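Local coordinates for putative uncharacterized protein (Mycobacterium avium, PDB 2Z6V) that probably transfers a sulfonate group from an activated donor to an acceptor not yet identified, at residues A[280-283]-A[284-287]. Sequence-based numbering, arbitrary orientation.
With PLM (palmitic acid), chain C.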
# COMPACT_ATOMS: atom_id res chain seq x y z
N GLY A 280 -2.40 16.64 -6.17
CA GLY A 280 -2.15 16.67 -7.60
C GLY A 280 -1.30 15.49 -8.01
O GLY A 280 -1.42 14.97 -9.12
N SER A 281 -0.42 15.08 -7.10
CA SER A 281 0.46 13.95 -7.34
C SER A 281 -0.39 12.68 -7.38
O SER A 281 -0.08 11.75 -8.13
CB SER A 281 1.51 13.85 -6.24
OG SER A 281 2.40 12.78 -6.48
N LEU A 282 -1.46 12.64 -6.59
CA LEU A 282 -2.33 11.47 -6.57
C LEU A 282 -3.01 11.32 -7.92
O LEU A 282 -3.01 10.23 -8.49
CB LEU A 282 -3.41 11.58 -5.48
CG LEU A 282 -4.36 10.37 -5.44
CD1 LEU A 282 -3.54 9.09 -5.26
CD2 LEU A 282 -5.37 10.50 -4.32
N CYS A 283 -3.58 12.41 -8.42
CA CYS A 283 -4.26 12.41 -9.72
C CYS A 283 -3.32 11.97 -10.83
O CYS A 283 -3.73 11.30 -11.79
CB CYS A 283 -4.77 13.82 -10.05
SG CYS A 283 -6.10 14.41 -8.99
N ASN A 284 -2.06 12.38 -10.72
CA ASN A 284 -1.08 12.03 -11.72
C ASN A 284 -0.74 10.55 -11.62
O ASN A 284 -0.58 9.86 -12.63
CB ASN A 284 0.17 12.89 -11.53
CG ASN A 284 1.23 12.63 -12.58
OD1 ASN A 284 0.95 12.69 -13.78
ND2 ASN A 284 2.45 12.35 -12.14
N LEU A 285 -0.66 10.05 -10.39
CA LEU A 285 -0.34 8.65 -10.16
C LEU A 285 -1.33 7.74 -10.87
O LEU A 285 -0.95 6.68 -11.39
CB LEU A 285 -0.36 8.33 -8.65
CG LEU A 285 0.08 6.92 -8.23
CD1 LEU A 285 1.56 6.75 -8.56
CD2 LEU A 285 -0.15 6.71 -6.75
N TRP A 286 -2.59 8.15 -10.88
CA TRP A 286 -3.66 7.37 -11.49
C TRP A 286 -3.56 7.19 -13.00
O TRP A 286 -4.17 6.28 -13.56
CB TRP A 286 -5.02 7.97 -11.16
CG TRP A 286 -5.43 7.87 -9.74
CD1 TRP A 286 -4.97 6.99 -8.81
CD2 TRP A 286 -6.45 8.63 -9.10
NE1 TRP A 286 -5.64 7.16 -7.62
CE2 TRP A 286 -6.56 8.16 -7.77
CE3 TRP A 286 -7.30 9.67 -9.51
CZ2 TRP A 286 -7.47 8.69 -6.86
CZ3 TRP A 286 -8.21 10.20 -8.60
CH2 TRP A 286 -8.29 9.70 -7.29
N ARG A 287 -2.80 8.05 -13.66
CA ARG A 287 -2.68 7.96 -15.09
C ARG A 287 -2.12 6.63 -15.58
O ARG A 287 -2.62 6.07 -16.56
CB ARG A 287 -1.85 9.13 -15.62
CG ARG A 287 -2.63 10.44 -15.65
CD ARG A 287 -1.74 11.56 -16.12
NE ARG A 287 -2.41 12.86 -16.14
CZ ARG A 287 -3.37 13.21 -17.00
NH1 ARG A 287 -3.79 12.36 -17.92
NH2 ARG A 287 -3.90 14.42 -16.92
C1 PLM C . -7.19 4.41 -6.12
O1 PLM C . -8.28 5.00 -6.25
O2 PLM C . -6.97 3.21 -6.38
C2 PLM C . -6.00 5.23 -5.61
C3 PLM C . -6.37 6.02 -4.36
C4 PLM C . -5.16 6.74 -3.75
C5 PLM C . -4.07 5.76 -3.32
C6 PLM C . -3.21 5.33 -4.51
C7 PLM C . -2.34 4.12 -4.12
C8 PLM C . -3.19 2.86 -4.02
C9 PLM C . -2.74 2.01 -2.83
CA PLM C . -1.23 1.76 -2.86
CB PLM C . -0.70 1.37 -1.48
CC PLM C . -1.08 2.45 -0.46
CD PLM C . -2.53 2.29 -0.00
CE PLM C . -3.10 3.58 0.58
CF PLM C . -3.18 4.66 -0.50
CG PLM C . -3.88 5.92 0.01
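L282 and W286, one turn apart in the run that begins in helix 275-285, meet side chain to side chain; the L282 methyls and the NE1-bearing edge of the indole face the palmitic acid chain. The helix follows strand 267-272 of the parallel sheet in this sulfotransferase-family fold. Its i to i+4 pattern is documented by three backbone bonds: N284 N to G280 O, L285 N to S281 O, and W286 N to L282 O, the last at 3.2 Å with an N-H...O angle of 146°. The L282 carbonyl thus has two roles, since its oxygen also lies over one face of the indole, 3.6 Å above the plane and displaced toward the rim. On the leucine, CG and CD2 reach the benzo part of the indole; CD2 is 3.8 Å from W286 CZ2. With chi1 at 179°, CG lies anti to the backbone N and beside the carbonyl carbon, and from there both atoms make this approach. The two side chains run obliquely to one another, and L285 adds a looser apolar approach, its CD2 4.4 Å from L282 CD1. C283 meets the indole differently: its SG sits 5.5 Å from the centroid of the six-membered ring and 40° off the normal, an oblique sulfur-aromatic contact. Helix 301-326 covers the neighbourhood, with A308 against C283 and M304 and Q311 against W286; Q311 also hydrogen-bonds the fatty acid. R287 NH2 forms a salt bridge with E387 and R287 NE a hydrogen bond with Y388 OH; separately, S281 OG is bonded to R116 NE. The lipid chain borders the L282-W286 pair, and PLM C3 lies in the indole plane at its edge.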